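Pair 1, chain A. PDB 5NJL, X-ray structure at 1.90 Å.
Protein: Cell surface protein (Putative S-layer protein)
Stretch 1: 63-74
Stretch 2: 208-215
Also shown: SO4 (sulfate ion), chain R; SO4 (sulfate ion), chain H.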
# COMPACT_ATOMS: atom_id res chain seq x y z
N LEU A 63 -2.06 -8.39 24.06
CA LEU A 63 -1.44 -7.09 24.25
C LEU A 63 -2.47 -6.00 24.49
O LEU A 63 -2.27 -5.17 25.37
CB LEU A 63 -0.53 -6.74 23.06
CG LEU A 63 0.77 -7.55 22.98
CD1 LEU A 63 1.43 -7.45 21.61
CD2 LEU A 63 1.76 -7.09 24.04
N VAL A 64 -3.56 -6.02 23.72
CA VAL A 64 -4.67 -5.07 23.88
C VAL A 64 -5.29 -5.24 25.27
O VAL A 64 -5.42 -4.27 26.00
CB VAL A 64 -5.74 -5.24 22.79
CG1 VAL A 64 -6.99 -4.41 23.10
CG2 VAL A 64 -5.18 -4.85 21.42
N ASN A 65 -5.63 -6.48 25.64
CA ASN A 65 -6.22 -6.75 26.98
C ASN A 65 -5.34 -6.25 28.14
O ASN A 65 -5.86 -5.76 29.13
CB ASN A 65 -6.54 -8.23 27.18
CG ASN A 65 -7.64 -8.73 26.25
OD1 ASN A 65 -8.38 -7.95 25.66
ND2 ASN A 65 -7.75 -10.06 26.12
N ALA A 66 -4.02 -6.38 28.01
CA ALA A 66 -3.11 -5.96 29.06
C ALA A 66 -2.71 -4.47 29.01
O ALA A 66 -1.89 -4.04 29.81
CB ALA A 66 -1.87 -6.84 29.03
N LEU A 67 -3.24 -3.70 28.06
CA LEU A 67 -2.78 -2.33 27.84
C LEU A 67 -3.17 -1.46 29.05
O LEU A 67 -4.34 -1.42 29.43
CB LEU A 67 -3.42 -1.77 26.57
CG LEU A 67 -2.95 -0.42 26.07
CD1 LEU A 67 -1.45 -0.44 25.82
CD2 LEU A 67 -3.73 -0.07 24.82
N GLY A 68 -2.18 -0.82 29.65
CA GLY A 68 -2.38 -0.04 30.88
C GLY A 68 -3.09 1.27 30.66
O GLY A 68 -3.25 1.73 29.50
N GLU A 69 -3.52 1.90 31.76
CA GLU A 69 -4.20 3.21 31.71
C GLU A 69 -3.27 4.25 31.11
O GLU A 69 -2.10 4.35 31.49
CB GLU A 69 -4.67 3.63 33.11
CG GLU A 69 -5.73 2.73 33.75
CD GLU A 69 -7.07 2.69 33.01
OE1 GLU A 69 -7.39 3.62 32.24
OE2 GLU A 69 -7.82 1.70 33.21
N ASN A 70 -3.77 5.01 30.14
CA ASN A 70 -2.98 6.03 29.41
C ASN A 70 -1.73 5.47 28.75
O ASN A 70 -0.77 6.21 28.51
CB ASN A 70 -2.67 7.26 30.31
CG ASN A 70 -3.62 8.43 30.07
OD1 ASN A 70 -4.33 8.50 29.07
ND2 ASN A 70 -3.65 9.36 31.00
N LYS A 71 -1.74 4.17 28.44
CA LYS A 71 -0.70 3.56 27.59
C LYS A 71 -1.29 3.34 26.20
O LYS A 71 -2.52 3.46 25.99
CB LYS A 71 -0.20 2.23 28.16
CG LYS A 71 0.37 2.33 29.58
CD LYS A 71 1.59 3.22 29.64
CE LYS A 71 2.23 3.14 31.01
NZ LYS A 71 3.45 3.97 31.05
N GLU A 72 -0.41 3.05 25.25
CA GLU A 72 -0.82 2.81 23.88
C GLU A 72 -0.02 1.71 23.19
O GLU A 72 1.06 1.32 23.63
CB GLU A 72 -0.74 4.11 23.07
CG GLU A 72 0.65 4.72 23.00
CD GLU A 72 0.63 6.10 22.36
OE1 GLU A 72 -0.16 6.97 22.82
OE2 GLU A 72 1.41 6.32 21.42
N LEU A 73 -0.60 1.26 22.09
CA LEU A 73 -0.07 0.15 21.28
C LEU A 73 -0.24 0.59 19.83
O LEU A 73 -1.25 1.22 19.50
CB LEU A 73 -0.95 -1.08 21.56
CG LEU A 73 -0.46 -2.51 21.42
CD1 LEU A 73 0.83 -2.72 22.19
CD2 LEU A 73 -1.56 -3.45 21.91
N ILE A 74 0.73 0.27 18.98
CA ILE A 74 0.66 0.59 17.55
C ILE A 74 0.48 -0.72 16.79
O ILE A 74 1.19 -1.67 17.08
CB ILE A 74 1.97 1.27 17.06
CG1 ILE A 74 2.28 2.54 17.87
CG2 ILE A 74 1.89 1.62 15.57
CD1 ILE A 74 1.31 3.68 17.63
N GLU A 208 -1.87 2.20 9.91
CA GLU A 208 -1.15 2.30 11.17
C GLU A 208 -2.23 2.75 12.16
O GLU A 208 -2.80 3.83 12.00
CB GLU A 208 -0.04 3.34 11.02
CG GLU A 208 0.76 3.70 12.25
CD GLU A 208 1.48 5.04 12.08
OE1 GLU A 208 2.32 5.16 11.14
OE2 GLU A 208 1.19 5.99 12.86
N ILE A 209 -2.57 1.89 13.12
CA ILE A 209 -3.64 2.17 14.08
C ILE A 209 -3.00 2.30 15.45
O ILE A 209 -2.31 1.39 15.89
CB ILE A 209 -4.72 1.09 14.10
CG1 ILE A 209 -5.31 0.88 12.70
CG2 ILE A 209 -5.83 1.44 15.09
CD1 ILE A 209 -4.80 -0.38 12.05
N THR A 210 -3.21 3.45 16.10
CA THR A 210 -2.72 3.69 17.46
C THR A 210 -3.88 3.44 18.42
O THR A 210 -4.94 4.04 18.29
CB THR A 210 -2.19 5.12 17.63
OG1 THR A 210 -1.16 5.34 16.66
CG2 THR A 210 -1.60 5.34 19.03
N ILE A 211 -3.69 2.50 19.34
CA ILE A 211 -4.72 2.13 20.29
C ILE A 211 -4.31 2.77 21.62
O ILE A 211 -3.22 2.55 22.09
CB ILE A 211 -4.82 0.60 20.49
CG1 ILE A 211 -5.04 -0.11 19.15
CG2 ILE A 211 -5.99 0.28 21.42
CD1 ILE A 211 -4.80 -1.61 19.26
N LYS A 212 -5.20 3.57 22.19
CA LYS A 212 -4.90 4.32 23.41
C LYS A 212 -5.91 3.95 24.46
O LYS A 212 -7.12 4.02 24.22
CB LYS A 212 -4.97 5.82 23.13
CG LYS A 212 -3.87 6.30 22.22
CD LYS A 212 -3.97 7.80 21.93
CE LYS A 212 -2.89 8.23 20.95
NZ LYS A 212 -2.74 9.71 20.84
N ASN A 213 -5.42 3.52 25.62
CA ASN A 213 -6.33 3.23 26.74
C ASN A 213 -6.57 4.55 27.50
O ASN A 213 -6.00 4.78 28.57
CB ASN A 213 -5.77 2.16 27.66
CG ASN A 213 -6.79 1.68 28.68
OD1 ASN A 213 -7.98 2.00 28.60
ND2 ASN A 213 -6.34 0.86 29.61
N SER A 214 -7.40 5.39 26.90
CA SER A 214 -7.65 6.74 27.39
C SER A 214 -8.97 7.24 26.83
O SER A 214 -9.49 6.69 25.83
CB SER A 214 -6.57 7.72 26.94
OG SER A 214 -5.27 7.22 27.10
N ASP A 215 -9.50 8.27 27.48
CA ASP A 215 -10.70 8.97 27.05
C ASP A 215 -10.17 10.15 26.27
O ASP A 215 -9.47 11.01 26.83
CB ASP A 215 -11.53 9.41 28.28
CG ASP A 215 -12.93 9.95 27.93
OD1 ASP A 215 -13.18 10.35 26.77
OD2 ASP A 215 -13.78 9.98 28.82
S SO4 R . -2.83 -0.32 34.76
O1 SO4 R . -2.85 -0.48 36.23
O2 SO4 R . -1.57 -0.89 34.23
O3 SO4 R . -2.90 1.13 34.44
O4 SO4 R . -4.02 -1.00 34.18
S SO4 H . -9.39 -1.72 31.23
O1 SO4 H . -8.99 -3.14 31.13
O2 SO4 H . -10.11 -1.53 32.52
O3 SO4 H . -10.33 -1.43 30.12
O4 SO4 H . -8.21 -0.82 31.20
O HOH W 1 -2.94 6.69 25.74

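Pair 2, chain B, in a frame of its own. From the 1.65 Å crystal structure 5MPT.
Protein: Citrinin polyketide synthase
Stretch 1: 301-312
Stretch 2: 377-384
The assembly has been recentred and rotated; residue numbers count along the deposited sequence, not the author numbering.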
# COMPACT_ATOMS: atom_id res chain seq x y z
N ILE B 301 3.67 15.66 9.22
CA ILE B 301 2.23 15.62 9.02
C ILE B 301 1.52 16.29 10.18
O ILE B 301 0.58 17.07 10.00
CB ILE B 301 1.80 14.17 8.81
CG1 ILE B 301 2.36 13.69 7.46
CG2 ILE B 301 0.31 14.06 8.98
CD1 ILE B 301 2.23 12.19 7.21
N HIS B 302 1.96 16.00 11.41
CA HIS B 302 1.32 16.61 12.58
C HIS B 302 1.29 18.12 12.47
O HIS B 302 0.29 18.76 12.79
CB HIS B 302 2.05 16.19 13.85
CG HIS B 302 1.31 16.53 15.10
ND1 HIS B 302 1.49 17.72 15.77
CD2 HIS B 302 0.39 15.84 15.80
CE1 HIS B 302 0.70 17.75 16.83
NE2 HIS B 302 0.00 16.62 16.86
N ARG B 303 2.39 18.72 12.01
CA ARG B 303 2.50 20.17 12.01
C ARG B 303 1.59 20.81 10.97
O ARG B 303 1.20 21.97 11.12
CB ARG B 303 3.97 20.55 11.78
CG ARG B 303 4.30 22.06 11.88
CD ARG B 303 3.88 22.69 13.21
NE ARG B 303 4.58 22.10 14.36
CZ ARG B 303 5.44 22.74 15.14
NH1 ARG B 303 5.72 24.02 14.94
NH2 ARG B 303 6.00 22.10 16.15
N ILE B 304 1.23 20.05 9.93
CA ILE B 304 0.31 20.53 8.91
C ILE B 304 -1.13 20.44 9.38
O ILE B 304 -2.00 21.13 8.83
CB ILE B 304 0.54 19.71 7.62
CG1 ILE B 304 1.96 19.99 7.08
CG2 ILE B 304 -0.46 20.03 6.54
CD1 ILE B 304 2.44 18.98 6.03
N LEU B 305 -1.40 19.65 10.41
CA LEU B 305 -2.77 19.52 10.90
C LEU B 305 -3.13 20.69 11.79
O LEU B 305 -2.32 21.14 12.61
CB LEU B 305 -2.95 18.24 11.72
CG LEU B 305 -2.89 16.95 10.90
CD1 LEU B 305 -2.96 15.72 11.79
CD2 LEU B 305 -4.03 16.90 9.89
N ARG B 306 -4.36 21.17 11.62
CA ARG B 306 -4.97 21.98 12.65
C ARG B 306 -5.02 21.19 13.96
O ARG B 306 -5.06 19.96 13.95
CB ARG B 306 -6.39 22.37 12.25
CG ARG B 306 -6.51 23.20 10.99
CD ARG B 306 -7.91 23.11 10.45
NE ARG B 306 -8.92 23.40 11.48
CZ ARG B 306 -9.44 24.61 11.70
NH1 ARG B 306 -9.10 25.61 10.92
NH2 ARG B 306 -10.36 24.81 12.65
N PRO B 307 -5.04 21.88 15.11
CA PRO B 307 -5.17 21.19 16.41
C PRO B 307 -6.39 20.31 16.50
O PRO B 307 -6.36 19.32 17.24
CB PRO B 307 -5.26 22.35 17.41
CG PRO B 307 -4.58 23.43 16.78
CD PRO B 307 -4.79 23.32 15.30
N ASP B 308 -7.47 20.64 15.80
CA ASP B 308 -8.68 19.84 15.83
C ASP B 308 -8.70 18.77 14.74
O ASP B 308 -9.71 18.07 14.60
CB ASP B 308 -9.93 20.73 15.74
CG ASP B 308 -10.01 21.53 14.45
OD1 ASP B 308 -9.25 21.25 13.53
OD2 ASP B 308 -10.84 22.46 14.32
N GLY B 309 -7.59 18.58 14.02
CA GLY B 309 -7.57 17.69 12.87
C GLY B 309 -7.06 16.29 13.18
O GLY B 309 -6.72 15.94 14.31
N PHE B 310 -6.95 15.50 12.11
CA PHE B 310 -6.46 14.14 12.26
C PHE B 310 -5.85 13.64 10.96
O PHE B 310 -6.17 14.09 9.85
CB PHE B 310 -7.56 13.16 12.69
CG PHE B 310 -8.66 13.01 11.71
CD1 PHE B 310 -9.79 13.78 11.79
CD2 PHE B 310 -8.60 12.05 10.72
CE1 PHE B 310 -10.81 13.65 10.91
CE2 PHE B 310 -9.65 11.89 9.83
CZ PHE B 310 -10.75 12.68 9.92
N LEU B 311 -5.00 12.65 11.15
CA LEU B 311 -4.43 11.85 10.08
C LEU B 311 -5.22 10.55 9.94
O LEU B 311 -5.45 9.86 10.93
CB LEU B 311 -2.97 11.54 10.40
CG LEU B 311 -2.24 10.48 9.54
CD1 LEU B 311 -2.16 10.94 8.11
CD2 LEU B 311 -0.87 10.27 10.12
N LEU B 312 -5.53 10.19 8.70
CA LEU B 312 -6.12 8.90 8.37
C LEU B 312 -5.15 8.18 7.45
O LEU B 312 -5.09 8.48 6.25
CB LEU B 312 -7.49 9.05 7.74
CG LEU B 312 -8.21 7.71 7.56
CD1 LEU B 312 -8.56 7.07 8.89
CD2 LEU B 312 -9.49 7.93 6.80
N LEU B 377 -7.16 1.02 8.22
CA LEU B 377 -7.21 2.45 8.44
C LEU B 377 -6.71 2.72 9.85
O LEU B 377 -7.14 2.09 10.82
CB LEU B 377 -8.61 3.01 8.27
CG LEU B 377 -9.31 2.89 6.92
CD1 LEU B 377 -10.77 3.39 7.03
CD2 LEU B 377 -8.53 3.63 5.86
N ILE B 378 -5.79 3.65 9.96
CA ILE B 378 -5.18 4.04 11.23
C ILE B 378 -5.43 5.53 11.34
O ILE B 378 -4.98 6.32 10.50
CB ILE B 378 -3.68 3.73 11.30
CG1 ILE B 378 -3.40 2.25 11.01
CG2 ILE B 378 -3.11 4.09 12.67
CD1 ILE B 378 -1.91 1.95 10.80
N ILE B 379 -6.23 5.91 12.32
CA ILE B 379 -6.55 7.31 12.55
C ILE B 379 -5.71 7.82 13.71
O ILE B 379 -5.48 7.10 14.69
CB ILE B 379 -8.07 7.51 12.79
CG1 ILE B 379 -8.40 8.99 12.76
CG2 ILE B 379 -8.52 6.88 14.14
CD1 ILE B 379 -9.92 9.26 12.73
N ALA B 380 -5.25 9.07 13.59
CA ALA B 380 -4.38 9.70 14.58
C ALA B 380 -4.79 11.16 14.73
O ALA B 380 -4.70 11.95 13.78
CB ALA B 380 -2.92 9.55 14.17
N LEU B 381 -5.29 11.49 15.90
CA LEU B 381 -5.76 12.84 16.18
C LEU B 381 -4.59 13.72 16.60
O LEU B 381 -3.72 13.31 17.38
CB LEU B 381 -6.82 12.82 17.28
CG LEU B 381 -8.25 12.46 16.85
CD1 LEU B 381 -8.34 11.13 16.20
CD2 LEU B 381 -9.17 12.52 18.08
N ALA B 382 -4.59 14.95 16.07
CA ALA B 382 -3.50 15.87 16.40
C ALA B 382 -3.42 16.20 17.88
O ALA B 382 -2.32 16.43 18.39
CB ALA B 382 -3.64 17.17 15.62
N SER B 383 -4.57 16.29 18.57
CA SER B 383 -4.66 16.60 19.99
C SER B 383 -5.37 15.49 20.76
O SER B 383 -6.12 14.69 20.19
CB SER B 383 -5.44 17.91 20.21
OG SER B 383 -5.00 18.94 19.35
N GLU B 384 -5.16 15.47 22.11
CA GLU B 384 -5.71 14.44 22.99
C GLU B 384 -7.13 14.80 23.43
O GLU B 384 -7.34 15.89 23.97
CB GLU B 384 -4.82 14.26 24.21
CG GLU B 384 -5.31 13.22 25.21
CD GLU B 384 -4.46 13.19 26.47
OE1 GLU B 384 -3.67 14.13 26.67
OE2 GLU B 384 -4.59 12.22 27.25
O HOH W 2 -7.21 16.66 17.00

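What most sharply separates the two contacts? It is the residue just past the second strand, A:Asn213 in pair 1 and B:Ala382 in pair 2, matched positions whose CA-to-CB bonds both point toward the other stretch. The amide of A:Asn213 reaches back to the loop: ND2 makes a weak hydrogen bond to A:Leu67 O (3.0 Å) and a straighter one to O4 of the chain H sulfate (3.0 Å). B:Ala382 offers only a methyl, whose CB packs against B:Leu305 CB at 4.1 Å and lies 3.5 Å from B:Arg306 O. Here the polar side chain comes from the helix instead, with B:His302 NE2 donating to B:Ala382 O at 2.8 Å.

What geometry do they share? In each, a helix end leads through a beta turn into a strand that runs antiparallel to the second stretch, and 14 central residues superpose at 0.8 Å. A:Glu72, A:Leu73 and A:Ile74 match B:Phe310, B:Leu311 and B:Leu312, facing A:Lys212, A:Ile211 and A:Thr210 or B:Leu381, B:Ala380 and B:Ile379. The central pair is bonded both ways: A:Leu73 N to A:Ile211 O (2.9 Å) and A:Ile211 N to A:Leu73 O (2.8 Å), like B:Leu311 N to B:Ala380 O (2.7 Å) and B:Ala380 N to B:Leu311 O (2.8 Å). One more rung follows, from A:Asn213 N to A:Lys71 O and from B:Ala382 N to B:Gly309 O, both 2.9 Å.

How do different side chains fill the sheet faces? Beside A:Leu73, A:Ile211 is large enough to meet A:Val64, CD1 to CG2 at 3.9 Å, and A:Leu67, CG2 to CD2 at 4.1 Å. The matching B:Ala380 is small, and its CB reaches B:Leu311 CB at 4.3 Å. On the other face the chemistry differs: pair 1 places A:Glu72 and A:Lys212 where pair 2 has B:Phe310 and B:Leu381. A:Glu72 OE1 lies 4.3 Å from A:Lys212 NZ, opposite charges beyond salt-bridge range, whereas B:Phe310 offers a ring face to B:Ile379 CD1, 4.1 Å from the centroid.

How is the turn tied to the second stretch? Both pairs use a serine, A:Ser214 or B:Ser383, but with different acceptors. A:Ser214 OG donates to A:Asn70 OD1 at 2.5 Å, while A:Asn70 N donates to A:Asn213 O at 2.7 Å, so this type II turn is held through both side chain and backbone. B:Ser383 OG instead donates to the carbonyl B:Pro307 O, also at 2.5 Å. B:Asp308, which matches A:Asn70, turns to its own stretch and forms a salt bridge, its OD2 2.9 Å from B:Arg306 NH2.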